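Local atomic coordinates of lipoate-protein ligase, putative (Streptococcus pneumoniae, PDB entry 1VQZ), a protein that is a putative lipoate-protein ligase, joining a catalytic domain of the class II tRNA synthetase clan to a C-terminal domain characteristic of bacterial lipoate-protein ligases. Residues K14-H19 against Y227-E232; I27-Y32 against A235-I240; S114-N119 against L214-K219; A122-K127 against N198-K203. All blocks are in the same frame, centred on the assembly; numbering follows the deposited sequence. Where two conformers were deposited one is given.

Interaction 1: residues K14-H19 against Y227-E232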
loop_
_atom_site.group_PDB
_atom_site.type_symbol
_atom_site.label_atom_id
_atom_site.label_comp_id
_atom_site.label_asym_id
_atom_site.label_seq_id
_atom_site.Cartn_x
_atom_site.Cartn_y
_atom_site.Cartn_z
ATOM N N LYS A 14 -16.986 11.466 8.298
ATOM C CA LYS A 14 -17.091 12.129 7.025
ATOM C C LYS A 14 -16.833 11.226 5.835
ATOM O O LYS A 14 -16.037 10.267 5.900
ATOM C CB LYS A 14 -16.110 13.300 6.971
ATOM C CG LYS A 14 -16.284 14.356 8.042
ATOM C CD LYS A 14 -17.619 15.059 7.888
ATOM C CE LYS A 14 -17.981 15.826 9.129
ATOM N NZ LYS A 14 -17.137 16.963 9.256
ATOM N N TYR A 15 -17.443 11.593 4.710
ATOM C CA TYR A 15 -16.927 11.116 3.416
ATOM C C TYR A 15 -16.446 12.265 2.547
ATOM O O TYR A 15 -16.862 13.419 2.745
ATOM C CB TYR A 15 -17.964 10.323 2.659
ATOM C CG TYR A 15 -19.194 11.098 2.187
ATOM C CD1 TYR A 15 -20.303 11.229 3.002
ATOM C CD2 TYR A 15 -19.256 11.623 0.897
ATOM C CE1 TYR A 15 -21.438 11.901 2.599
ATOM C CE2 TYR A 15 -20.386 12.306 0.472
ATOM C CZ TYR A 15 -21.493 12.441 1.334
ATOM O OH TYR A 15 -22.636 13.105 0.931
ATOM N N ILE A 16 -15.580 11.926 1.585
ATOM C CA ILE A 16 -15.033 12.870 0.624
ATOM C C ILE A 16 -15.329 12.379 -0.781
ATOM O O ILE A 16 -15.206 11.182 -1.069
ATOM C CB ILE A 16 -13.498 13.089 0.778
ATOM C CG1 ILE A 16 -13.224 13.743 2.107
ATOM C CG2 ILE A 16 -12.973 14.045 -0.304
ATOM C CD1 ILE A 16 -11.869 13.578 2.600
ATOM N N ILE A 17 -15.761 13.308 -1.633
ATOM C CA ILE A 17 -15.992 12.998 -3.039
ATOM C C ILE A 17 -14.844 13.600 -3.874
ATOM O O ILE A 17 -14.613 14.808 -3.898
ATOM C CB ILE A 17 -17.389 13.526 -3.511
ATOM C CG1 ILE A 17 -18.486 12.763 -2.768
ATOM C CG2 ILE A 17 -17.547 13.377 -5.085
ATOM C CD1 ILE A 17 -19.857 13.172 -3.164
ATOM N N ASN A 18 -14.112 12.743 -4.532
ATOM C CA ASN A 18 -13.043 13.164 -5.399
ATOM C C ASN A 18 -13.104 12.397 -6.712
ATOM O O ASN A 18 -12.848 11.213 -6.727
ATOM C CB ASN A 18 -11.713 12.891 -4.732
ATOM C CG ASN A 18 -10.545 13.063 -5.683
ATOM O OD1 ASN A 18 -10.629 13.847 -6.647
ATOM N ND2 ASN A 18 -9.436 12.372 -5.394
ATOM N N HIS A 19 -13.419 13.078 -7.800
ATOM C CA HIS A 19 -13.617 12.404 -9.079
ATOM C C HIS A 19 -12.416 12.569 -10.034
ATOM O O HIS A 19 -12.462 12.131 -11.159
ATOM C CB HIS A 19 -14.888 12.904 -9.753
ATOM C CG HIS A 19 -16.151 12.419 -9.106
ATOM N ND1 HIS A 19 -17.313 13.147 -9.120
ATOM C CD2 HIS A 19 -16.420 11.294 -8.405
ATOM C CE1 HIS A 19 -18.259 12.476 -8.486
ATOM N NE2 HIS A 19 -17.742 11.348 -8.042
ATOM N N TYR A 227 -17.286 15.935 3.855
ATOM C CA TYR A 227 -16.227 16.954 4.022
ATOM C C TYR A 227 -15.890 17.531 2.643
ATOM O O TYR A 227 -15.469 16.807 1.749
ATOM C CB TYR A 227 -14.944 16.372 4.647
ATOM C CG TYR A 227 -13.977 17.449 5.149
ATOM C CD1 TYR A 227 -14.105 17.958 6.438
ATOM C CD2 TYR A 227 -12.982 17.988 4.327
ATOM C CE1 TYR A 227 -13.240 18.949 6.932
ATOM C CE2 TYR A 227 -12.097 19.022 4.821
ATOM C CZ TYR A 227 -12.239 19.469 6.130
ATOM O OH TYR A 227 -11.445 20.451 6.685
ATOM N N VAL A 228 -16.066 18.836 2.491
ATOM C CA VAL A 228 -15.768 19.528 1.244
ATOM C C VAL A 228 -14.537 20.384 1.460
ATOM O O VAL A 228 -14.528 21.247 2.335
ATOM C CB VAL A 228 -16.968 20.405 0.783
ATOM C CG1 VAL A 228 -16.633 21.222 -0.486
ATOM C CG2 VAL A 228 -18.134 19.507 0.468
ATOM N N PHE A 229 -13.507 20.126 0.660
ATOM C CA PHE A 229 -12.260 20.834 0.764
ATOM C C PHE A 229 -12.396 22.285 0.354
ATOM O O PHE A 229 -12.994 22.595 -0.637
ATOM C CB PHE A 229 -11.154 20.150 -0.096
ATOM C CG PHE A 229 -10.590 18.895 0.514
ATOM C CD1 PHE A 229 -10.003 18.905 1.772
ATOM C CD2 PHE A 229 -10.628 17.703 -0.171
ATOM C CE1 PHE A 229 -9.480 17.742 2.319
ATOM C CE2 PHE A 229 -10.115 16.531 0.369
ATOM C CZ PHE A 229 -9.515 16.553 1.609
ATOM N N SER A 230 -11.786 23.175 1.116
ATOM C CA SER A 230 -11.753 24.573 0.778
ATOM C C SER A 230 -10.692 24.743 -0.281
ATOM O O SER A 230 -9.854 23.859 -0.475
ATOM C CB SER A 230 -11.333 25.395 2.003
ATOM O OG SER A 230 -9.991 25.068 2.343
ATOM N N GLU A 231 -10.691 25.911 -0.912
ATOM C CA GLU A 231 -9.624 26.304 -1.840
ATOM C C GLU A 231 -8.221 26.228 -1.202
ATOM O O GLU A 231 -7.240 25.803 -1.853
ATOM C CB GLU A 231 -9.887 27.715 -2.392
ATOM C CG GLU A 231 -10.959 27.768 -3.481
ATOM N N GLU A 232 -8.148 26.621 0.066
ATOM C CA GLU A 232 -6.887 26.606 0.784
ATOM C C GLU A 232 -6.402 25.178 0.977
ATOM O O GLU A 232 -5.246 24.898 0.708
ATOM C CB GLU A 232 -6.988 27.286 2.151
ATOM C CG GLU A 232 -7.192 28.806 2.126
ATOM C CD GLU A 232 -7.126 29.435 3.517
ATOM O OE1 GLU A 232 -6.745 28.727 4.476
ATOM O OE2 GLU A 232 -7.447 30.642 3.653
HETATM O O HOH W 1 -16.158 16.111 -0.824
#

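Interaction 2: residues I27-Y32 against A235-I240. With EDO (1,2-ethanediol), chain N; EDO (1,2-ethanediol), chain L.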
loop_
_atom_site.group_PDB
_atom_site.type_symbol
_atom_site.label_atom_id
_atom_site.label_comp_id
_atom_site.label_asym_id
_atom_site.label_seq_id
_atom_site.Cartn_x
_atom_site.Cartn_y
_atom_site.Cartn_z
ATOM N N ILE A 27 -3.465 10.564 -4.628
ATOM C CA ILE A 27 -2.719 9.974 -3.552
ATOM C C ILE A 27 -2.391 11.072 -2.535
ATOM O O ILE A 27 -2.464 10.834 -1.306
ATOM C CB ILE A 27 -1.547 9.150 -4.094
ATOM C CG1 ILE A 27 -2.092 7.903 -4.810
ATOM C CG2 ILE A 27 -0.597 8.662 -2.995
ATOM C CD1 ILE A 27 -1.015 7.131 -5.504
ATOM N N ALA A 28 -2.057 12.273 -3.037
ATOM C CA ALA A 28 -1.824 13.440 -2.148
ATOM C C ALA A 28 -3.084 13.745 -1.288
ATOM O O ALA A 28 -3.010 14.048 -0.075
ATOM C CB ALA A 28 -1.412 14.647 -2.975
ATOM N N LEU A 29 -4.252 13.645 -1.927
ATOM C CA LEU A 29 -5.502 13.942 -1.271
ATOM C C LEU A 29 -5.760 12.917 -0.176
ATOM O O LEU A 29 -6.199 13.282 0.919
ATOM C CB LEU A 29 -6.649 14.021 -2.289
ATOM C CG LEU A 29 -8.033 14.453 -1.773
ATOM C CD1 LEU A 29 -8.794 15.137 -2.801
ATOM C CD2 LEU A 29 -8.867 13.269 -1.210
ATOM N N GLU A 30 -5.449 11.644 -0.455
ATOM C CA GLU A 30 -5.635 10.580 0.540
ATOM C C GLU A 30 -4.708 10.800 1.727
ATOM O O GLU A 30 -5.134 10.669 2.897
ATOM C CB GLU A 30 -5.402 9.188 -0.084
ATOM C CG GLU A 30 -5.629 8.010 0.872
ATOM C CD GLU A 30 -5.155 6.712 0.289
ATOM O OE1 GLU A 30 -4.000 6.680 -0.169
ATOM O OE2 GLU A 30 -5.941 5.729 0.280
ATOM N N GLU A 31 -3.445 11.132 1.451
ATOM C CA GLU A 31 -2.513 11.401 2.540
ATOM C C GLU A 31 -2.939 12.598 3.398
ATOM O O GLU A 31 -2.760 12.624 4.661
ATOM C CB GLU A 31 -1.099 11.659 1.999
ATOM C CG GLU A 31 -0.060 11.702 3.111
ATOM C CD GLU A 31 1.347 12.033 2.625
ATOM O OE1 GLU A 31 1.556 13.024 1.885
ATOM O OE2 GLU A 31 2.246 11.311 3.028
ATOM N N TYR A 32 -3.470 13.614 2.725
ATOM C CA TYR A 32 -3.975 14.796 3.413
ATOM C C TYR A 32 -5.119 14.451 4.389
ATOM O O TYR A 32 -5.136 14.896 5.526
ATOM C CB TYR A 32 -4.425 15.845 2.412
ATOM C CG TYR A 32 -4.623 17.187 3.061
ATOM C CD1 TYR A 32 -3.536 18.022 3.327
ATOM C CD2 TYR A 32 -5.888 17.628 3.408
ATOM C CE1 TYR A 32 -3.688 19.268 3.963
ATOM C CE2 TYR A 32 -6.072 18.894 4.039
ATOM C CZ TYR A 32 -4.955 19.707 4.313
ATOM O OH TYR A 32 -5.132 20.926 4.910
ATOM N N ALA A 235 -5.138 23.818 -2.251
ATOM C CA ALA A 235 -3.767 24.319 -2.472
ATOM C C ALA A 235 -2.711 23.476 -1.745
ATOM O O ALA A 235 -1.680 23.122 -2.335
ATOM C CB ALA A 235 -3.649 25.821 -2.061
ATOM N N GLU A 236 -2.982 23.172 -0.473
ATOM C CA GLU A 236 -2.081 22.379 0.357
ATOM C C GLU A 236 -1.929 20.964 -0.245
ATOM O O GLU A 236 -0.825 20.413 -0.337
ATOM C CB GLU A 236 -2.563 22.324 1.851
ATOM C CG GLU A 236 -2.737 23.741 2.574
ATOM C CD GLU A 236 -2.817 23.710 4.144
ATOM O OE1 GLU A 236 -2.754 22.583 4.736
ATOM O OE2 GLU A 236 -2.973 24.821 4.794
ATOM N N ILE A 237 -3.044 20.375 -0.652
ATOM C CA ILE A 237 -3.027 19.097 -1.335
ATOM C C ILE A 237 -2.147 19.099 -2.595
ATOM O O ILE A 237 -1.340 18.210 -2.792
ATOM C CB ILE A 237 -4.455 18.582 -1.639
ATOM C CG1 ILE A 237 -5.142 18.197 -0.323
ATOM C CG2 ILE A 237 -4.419 17.351 -2.592
ATOM C CD1 ILE A 237 -6.617 18.017 -0.459
ATOM N N ASN A 238 -2.297 20.105 -3.420
ATOM C CA ASN A 238 -1.462 20.225 -4.612
ATOM C C ASN A 238 0.010 20.475 -4.309
ATOM O O ASN A 238 0.900 20.006 -5.046
ATOM C CB ASN A 238 -2.066 21.287 -5.572
ATOM C CG ASN A 238 -3.214 20.701 -6.451
ATOM O OD1 ASN A 238 -2.995 19.739 -7.166
ATOM N ND2 ASN A 238 -4.418 21.265 -6.366
ATOM N N ARG A 239 0.294 21.219 -3.235
ATOM C CA ARG A 239 1.669 21.338 -2.750
ATOM C C ARG A 239 2.285 19.960 -2.425
ATOM O O ARG A 239 3.441 19.702 -2.719
ATOM C CB ARG A 239 1.715 22.269 -1.521
ATOM C CG ARG A 239 3.117 22.503 -0.908
ATOM C CD ARG A 239 3.922 23.578 -1.680
ATOM N N ILE A 240 1.528 19.122 -1.751
ATOM C CA ILE A 240 1.971 17.764 -1.442
ATOM C C ILE A 240 2.183 16.942 -2.725
ATOM O O ILE A 240 3.130 16.197 -2.821
ATOM C CB ILE A 240 0.982 17.017 -0.501
ATOM C CG1 ILE A 240 0.950 17.730 0.866
ATOM C CG2 ILE A 240 1.419 15.526 -0.340
ATOM C CD1 ILE A 240 -0.066 17.197 1.862
HETATM C C1 EDO N . 2.433 16.017 4.692
HETATM O O1 EDO N . 1.626 14.996 5.268
HETATM C C2 EDO N . 2.543 15.706 3.210
HETATM O O2 EDO N . 3.435 14.622 2.973
HETATM C C1 EDO L . -2.579 3.779 -3.664
HETATM O O1 EDO L . -3.171 2.531 -3.938
HETATM C C2 EDO L . -3.030 4.126 -2.265
HETATM O O2 EDO L . -2.790 5.489 -1.995
#

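Interaction 3: residues S114-N119 against L214-K219. With EDO (1,2-ethanediol), chain E.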
loop_
_atom_site.group_PDB
_atom_site.type_symbol
_atom_site.label_atom_id
_atom_site.label_comp_id
_atom_site.label_asym_id
_atom_site.label_seq_id
_atom_site.Cartn_x
_atom_site.Cartn_y
_atom_site.Cartn_z
ATOM N N SER A 114 -16.195 -4.247 4.986
ATOM C CA SER A 114 -16.362 -5.493 4.259
ATOM C C SER A 114 -17.839 -5.922 4.210
ATOM O O SER A 114 -18.279 -6.507 3.241
ATOM C CB SER A 114 -15.506 -6.566 4.935
ATOM O OG SER A 114 -16.173 -7.082 6.090
ATOM N N THR A 115 -18.597 -5.629 5.270
ATOM C CA THR A 115 -20.014 -5.948 5.294
ATOM C C THR A 115 -20.796 -5.152 4.247
ATOM O O THR A 115 -21.551 -5.759 3.461
ATOM C CB THR A 115 -20.634 -5.844 6.723
ATOM O OG1 THR A 115 -20.307 -7.039 7.440
ATOM C CG2 THR A 115 -22.142 -5.742 6.664
ATOM N N PRO A 116 -20.655 -3.811 4.258
ATOM C CA PRO A 116 -21.162 -2.977 3.164
ATOM C C PRO A 116 -20.790 -3.478 1.757
ATOM O O PRO A 116 -21.671 -3.519 0.886
ATOM C CB PRO A 116 -20.556 -1.606 3.455
ATOM C CG PRO A 116 -20.405 -1.575 4.917
ATOM C CD PRO A 116 -20.054 -2.980 5.326
ATOM N N VAL A 117 -19.545 -3.908 1.542
ATOM C CA VAL A 117 -19.194 -4.475 0.227
ATOM C C VAL A 117 -19.997 -5.744 -0.050
ATOM O O VAL A 117 -20.619 -5.827 -1.093
ATOM C CB VAL A 117 -17.705 -4.714 0.062
ATOM C CG1 VAL A 117 -17.390 -5.261 -1.334
ATOM C CG2 VAL A 117 -16.945 -3.392 0.274
ATOM N N ILE A 118 -20.031 -6.675 0.918
ATOM C CA ILE A 118 -20.687 -7.995 0.770
ATOM C C ILE A 118 -22.155 -7.815 0.458
ATOM O O ILE A 118 -22.727 -8.538 -0.379
ATOM C CB ILE A 118 -20.572 -8.871 2.073
ATOM C CG1 ILE A 118 -19.130 -9.291 2.395
ATOM C CG2 ILE A 118 -21.452 -10.129 2.005
ATOM C CD1 ILE A 118 -18.268 -9.604 1.216
ATOM N N ASN A 119 -22.763 -6.874 1.161
ATOM C CA ASN A 119 -24.183 -6.619 1.067
ATOM C C ASN A 119 -24.572 -5.900 -0.229
ATOM O O ASN A 119 -25.562 -6.288 -0.865
ATOM C CB ASN A 119 -24.658 -5.829 2.286
ATOM C CG ASN A 119 -24.761 -6.695 3.562
ATOM O OD1 ASN A 119 -24.696 -7.926 3.514
ATOM N ND2 ASN A 119 -24.934 -6.040 4.699
ATOM N N LEU A 214 -21.209 3.892 -1.730
ATOM C CA LEU A 214 -21.316 5.115 -0.941
ATOM C C LEU A 214 -22.727 5.188 -0.390
ATOM O O LEU A 214 -22.912 5.465 0.809
ATOM C CB LEU A 214 -20.981 6.365 -1.773
ATOM C CG LEU A 214 -21.039 7.688 -0.983
ATOM C CD1 LEU A 214 -19.978 7.703 0.131
ATOM C CD2 LEU A 214 -20.855 8.923 -1.861
ATOM N N GLU A 215 -23.725 4.922 -1.230
ATOM C CA GLU A 215 -25.137 4.932 -0.753
ATOM C C GLU A 215 -25.318 3.931 0.408
ATOM O O GLU A 215 -25.958 4.230 1.436
ATOM C CB GLU A 215 -26.145 4.654 -1.898
ATOM C CG GLU A 215 -26.584 5.918 -2.705
ATOM C CD GLU A 215 -27.218 7.068 -1.827
ATOM O OE1 GLU A 215 -28.240 6.804 -1.122
ATOM O OE2 GLU A 215 -26.694 8.227 -1.851
ATOM N N TYR A 216 -24.724 2.747 0.280
ATOM C CA TYR A 216 -24.749 1.835 1.411
ATOM C C TYR A 216 -24.107 2.410 2.672
ATOM O O TYR A 216 -24.662 2.261 3.783
ATOM C CB TYR A 216 -24.081 0.503 1.075
ATOM C CG TYR A 216 -24.394 -0.564 2.099
ATOM C CD1 TYR A 216 -23.709 -0.613 3.320
ATOM C CD2 TYR A 216 -25.403 -1.494 1.878
ATOM C CE1 TYR A 216 -24.006 -1.585 4.286
ATOM C CE2 TYR A 216 -25.703 -2.481 2.847
ATOM C CZ TYR A 216 -24.998 -2.510 4.043
ATOM O OH TYR A 216 -25.272 -3.483 4.970
HETATM N N MSE A 217 -22.950 3.055 2.513
HETATM C CA MSE A 217 -22.206 3.578 3.668
HETATM C C MSE A 217 -23.044 4.608 4.410
HETATM O O MSE A 217 -23.110 4.595 5.657
HETATM C CB MSE A 217 -20.850 4.141 3.236
HETATM C CG MSE A 217 -19.826 3.015 2.959
HETATM SE SE MSE A 217 -19.231 2.005 4.616
HETATM C CE MSE A 217 -18.138 3.396 5.412
ATOM N N LYS A 218 -23.729 5.444 3.624
ATOM C CA LYS A 218 -24.588 6.505 4.125
ATOM C C LYS A 218 -25.768 5.945 4.929
ATOM O O LYS A 218 -26.222 6.548 5.922
ATOM C CB LYS A 218 -25.063 7.420 2.962
ATOM C CG LYS A 218 -23.972 8.404 2.549
ATOM C CD LYS A 218 -24.069 8.956 1.147
ATOM C CE LYS A 218 -24.799 10.263 1.076
ATOM N NZ LYS A 218 -24.747 10.842 -0.287
ATOM N N LYS A 219 -26.210 4.763 4.530
ATOM C CA LYS A 219 -27.352 4.120 5.135
ATOM C C LYS A 219 -26.891 3.503 6.451
ATOM O O LYS A 219 -27.546 3.635 7.470
ATOM C CB LYS A 219 -27.909 3.058 4.173
ATOM C CG LYS A 219 -29.417 2.991 4.161
HETATM C C1 EDO E . -23.620 8.708 -4.126
HETATM O O1 EDO E . -24.730 7.849 -4.335
HETATM C C2 EDO E . -23.816 10.011 -4.886
HETATM O O2 EDO E . -22.838 10.979 -4.438
#

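Interaction 4: residues A122-K127 against N198-K203. With EDO (1,2-ethanediol), chain R.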
loop_
_atom_site.group_PDB
_atom_site.type_symbol
_atom_site.label_atom_id
_atom_site.label_comp_id
_atom_site.label_asym_id
_atom_site.label_seq_id
_atom_site.Cartn_x
_atom_site.Cartn_y
_atom_site.Cartn_z
ATOM N N ALA A 122 -24.431 -8.593 -2.628
ATOM C CA ALA A 122 -25.577 -9.484 -2.498
ATOM C C ALA A 122 -26.836 -8.879 -3.101
ATOM O O ALA A 122 -27.653 -9.612 -3.648
ATOM C CB ALA A 122 -25.822 -9.898 -1.027
ATOM N N GLN A 123 -27.028 -7.572 -2.969
ATOM C CA GLN A 123 -28.121 -6.880 -3.685
ATOM C C GLN A 123 -28.024 -7.127 -5.204
ATOM O O GLN A 123 -29.035 -7.189 -5.899
ATOM C CB GLN A 123 -28.036 -5.356 -3.463
ATOM C CG GLN A 123 -29.246 -4.530 -3.997
ATOM C CD GLN A 123 -28.897 -3.384 -4.997
ATOM O OE1 GLN A 123 -28.193 -3.610 -5.980
ATOM N NE2 GLN A 123 -29.443 -2.172 -4.762
ATOM N N LEU A 124 -26.794 -7.202 -5.704
ATOM C CA LEU A 124 -26.535 -7.347 -7.121
ATOM C C LEU A 124 -26.541 -8.803 -7.605
ATOM O O LEU A 124 -26.295 -9.062 -8.770
ATOM C CB LEU A 124 -25.224 -6.626 -7.450
ATOM C CG LEU A 124 -25.234 -5.104 -7.183
ATOM C CD1 LEU A 124 -23.854 -4.454 -7.390
ATOM C CD2 LEU A 124 -26.290 -4.379 -8.037
ATOM N N GLY A 125 -26.883 -9.742 -6.721
ATOM C CA GLY A 125 -26.923 -11.172 -7.055
ATOM C C GLY A 125 -25.598 -11.919 -6.969
ATOM O O GLY A 125 -25.454 -12.991 -7.570
ATOM N N VAL A 126 -24.649 -11.373 -6.203
ATOM C CA VAL A 126 -23.281 -11.897 -6.088
ATOM C C VAL A 126 -22.975 -12.210 -4.628
ATOM O O VAL A 126 -23.142 -11.345 -3.777
ATOM C CB VAL A 126 -22.255 -10.860 -6.588
ATOM C CG1 VAL A 126 -20.802 -11.335 -6.331
ATOM C CG2 VAL A 126 -22.477 -10.565 -8.076
ATOM N N LYS A 127 -22.501 -13.421 -4.354
ATOM C CA LYS A 127 -22.148 -13.860 -2.990
ATOM C C LYS A 127 -20.642 -13.674 -2.778
ATOM O O LYS A 127 -19.827 -14.401 -3.357
ATOM C CB LYS A 127 -22.572 -15.330 -2.776
ATOM N N ASN A 198 -17.364 -9.547 -14.107
ATOM C CA ASN A 198 -17.501 -10.896 -14.579
ATOM C C ASN A 198 -18.388 -11.750 -13.717
ATOM O O ASN A 198 -18.781 -12.807 -14.124
ATOM C CB ASN A 198 -16.119 -11.532 -14.686
ATOM C CG ASN A 198 -15.267 -10.859 -15.755
ATOM O OD1 ASN A 198 -15.797 -10.397 -16.792
ATOM N ND2 ASN A 198 -13.950 -10.817 -15.533
ATOM N N GLU A 199 -18.686 -11.299 -12.510
ATOM C CA GLU A 199 -19.490 -12.086 -11.589
ATOM C C GLU A 199 -20.946 -11.565 -11.533
ATOM O O GLU A 199 -21.853 -12.272 -11.084
ATOM C CB GLU A 199 -18.841 -12.034 -10.209
ATOM C CG GLU A 199 -17.393 -12.460 -10.172
ATOM C CD GLU A 199 -17.168 -13.905 -10.567
ATOM O OE1 GLU A 199 -18.160 -14.654 -10.669
ATOM O OE2 GLU A 199 -15.985 -14.287 -10.753
ATOM N N LEU A 200 -21.129 -10.310 -11.960
ATOM C CA LEU A 200 -22.434 -9.671 -11.983
ATOM C C LEU A 200 -23.352 -10.291 -13.033
ATOM O O LEU A 200 -23.018 -10.295 -14.210
ATOM C CB LEU A 200 -22.298 -8.187 -12.305
ATOM C CG LEU A 200 -21.658 -7.303 -11.257
ATOM C CD1 LEU A 200 -21.361 -5.944 -11.871
ATOM C CD2 LEU A 200 -22.574 -7.144 -10.060
ATOM N N PRO A 201 -24.540 -10.760 -12.614
ATOM C CA PRO A 201 -25.567 -11.154 -13.584
ATOM C C PRO A 201 -26.024 -10.018 -14.546
ATOM O O PRO A 201 -26.314 -10.286 -15.709
ATOM C CB PRO A 201 -26.728 -11.624 -12.698
ATOM C CG PRO A 201 -26.209 -11.741 -11.318
ATOM C CD PRO A 201 -24.984 -10.941 -11.213
ATOM N N LYS A 202 -26.112 -8.786 -14.052
ATOM C CA LYS A 202 -26.389 -7.618 -14.903
ATOM C C LYS A 202 -25.213 -6.614 -14.879
ATOM O O LYS A 202 -24.646 -6.305 -13.814
ATOM C CB LYS A 202 -27.675 -6.929 -14.464
ATOM N N LYS A 203 -24.873 -6.095 -16.060
ATOM C CA LYS A 203 -23.745 -5.213 -16.203
ATOM C C LYS A 203 -24.050 -3.814 -15.706
ATOM O O LYS A 203 -25.048 -3.249 -16.046
ATOM C CB LYS A 203 -23.284 -5.133 -17.664
HETATM C C1 EDO R . -16.876 -16.551 -14.091
HETATM O O1 EDO R . -15.895 -15.584 -13.681
HETATM C C2 EDO R . -18.003 -16.691 -13.058
HETATM O O2 EDO R . -17.535 -17.254 -11.818
HETATM O O HOH W 2 -26.511 -7.789 -11.037
#

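Interaction 1: residues K14-H19 against Y227-E232
Tyr227 N donates to Tyr15 O across 2.8 Å, the direct hydrogen bond between the two segments. One step further the backbones part, and a water takes over: it accepts from Ile17 N at 2.9 Å and donates to Tyr227 O at 2.8 Å. Tyr227 thus addresses residues 15 and 17 in the pattern of a parallel strand pair, with the water in place of the second direct bond. This is where the short strand 225-226, at one edge of the eight-stranded sheet, leaves strand 13-17 and runs on toward helix 231-245.

The apolar contacts centre on Ile16. Its CG1 lies beside Tyr227 CB at 4.0 Å, while CG2, anti to the backbone N, comes within 3.8 Å of Phe229 CE2, and CD1 reaches CZ of the same ring. A branched side chain suits this place because its two arms meet two different neighbours. Lys14 CB packs on Tyr227 CB at 4.0 Å.

Among charged and polar ends, Lys14 NZ passes the edge of the Tyr227 ring and forms a salt bridge with Glu40, whereas Tyr227 OH is hydrogen-bonded to Glu233.

Interaction 2: residues I27-Y32 against A235-I240
The ring of Tyr32 meets three side chains of 235-240, each from a different direction. Ile237 lies over one face, its CG1 4.0 Å from the ring centroid and 29° off the normal, a CH-pi contact displaced toward the CG end, where CG1 to Tyr32 CG is 3.6 Å. At the edge, Ile240 CD1 sits in the ring plane, 3.9 Å from Tyr32 CD1. The hydroxyl gives its proton to Glu236 OE1 at 2.9 Å, with ring and carboxylate nearly perpendicular and the oxygen met from above the carboxylate plane. Tyrosine suits the place: its flat body serves the buried side, its OH the exposed Glu236. CG is anti to the backbone N (chi1 -166°), which carries the start of the ring outward on the side of helix 231-245.

Closer in, Ala28 CB touches Ile237 O at 3.6 Å and Ile240 CG2 at 4.0 Å; a side chain this small lets the backbones approach. Ile237 CG2 packs on Leu29 CB at 4.0 Å. Glu31 OE1 passes Ile240 CG2 and accepts from an ethanediol, while OE2 forms salt bridges with Lys35 and Lys244.

The axes come within 8.5 Å at 117°, a steeply crossed helix-helix packing in which helix 231-245 lies across helix 23-36, itself lodged against strand 42-47 of the main sheet.

Interaction 3: residues S114-N119 against L214-K219
Asn119 ND2 donates to Tyr216 OH at 2.6 Å, a short and nearly straight bond (167° at the hydrogen). The hydroxyl lies in the amide plane, where the N-H points, whereas amide and ring planes stand 54° apart. Asn119 CB adds a contact at 3.6 Å to Tyr216 CE2, oblique to the ring.

The body of the ring rests on Pro116. Pro116 CB is 3.3 Å from Tyr216 CD1, a tight approach, with the two side chains crossing at about a right angle. Pro116 O stands 4.2 Å above one face, over the ring centre, and this carbonyl accepts from Thr120 OG1. Proline fits here: lacking an N-H, it makes no bond to the preceding turn of helix 110-123, which kinks at this point, and its ring offers a compact apolar surface. Beside it, Met217, present as selenomethionine, sets SE 3.8 Å from Pro116 CG; its chain, bent at chi2 and chi3, also meets Phe44 and Phe108.

The two helix segments cross at 124°, and Tyr216, CG anti to the backbone N, bridges the gap. Pro116, packed against Tyr216 and the selenium of Met217, gives the contact its apolar part, while one directed bond at the hydroxyl end fixes where the phenol ends; accepting from the amide would probably make the hydroxyl a somewhat better donor toward any further partner.

Interaction 4: residues A122-K127 against N198-K203
Gly125 faces Pro201, their CA atoms 6.7 Å apart, just where helix 110-123 ends in a Schellman motif and the glycine takes a positive phi of 84°. Glycine suits this position twice over: a CB at these backbone angles would press on the carbonyl of Leu124, and it would also crowd Pro201 CG.

That carbonyl is turned to the other segment. Pro201 CD lies 3.3 Å from Leu124 O, and a water donates to the same oxygen at 2.6 Å while accepting from Lys202 N at 3.2 Å. No direct hydrogen bond joins the segments, so this water supplies the polar link between the two backbones.

The side chains add an apolar patch. Leu124 and Leu200 lie side by side, pointing the same way, with CB of Leu124 3.8 Å from CD2 of Leu200. That methyl also meets Val126 CG2 at 4.0 Å. Val126 CG2, anti to the carbonyl carbon, touches Glu199 O at 3.5 Å and Pro201 CD as well; a short branched residue suits a place with three such neighbours. Glu199 OE2 forms a salt bridge with Lys141 and a hydrogen bond with Thr194, and an ethanediol is hydrogen-bonded to both carboxylate oxygens.

Leu124 also packs on Phe209 and Leu212 of helix 206-220. A Schellman-capped helix end thus lies against the loop leading into that helix, at the surface of the catalytic domain.

In the fold
Interactions 1 and 2 are neighbours, with centres 11 Å apart; strand 13-17 and helix 23-36 follow each other in the chain, helix 231-245 serves both, and Phe229 packs on Leu29, Tyr32 and Ile237. Interactions 3 and 4 form a second pair, centres 15 Å apart: interaction 3 uses the middle of helix 110-123, interaction 4 its C-terminal end and the turn after it. Tyr15 connects the pairs by packing on Leu214 of helix 206-220, although interactions 1 and 4 lie about 31 Å apart between centres. Along the chain, interaction 4 is nested within interaction 3, which lies inside both others. Strand 225-226 thus joins the sheet edge beside strand 13-17, and helix 231-245 packs on helix 23-36.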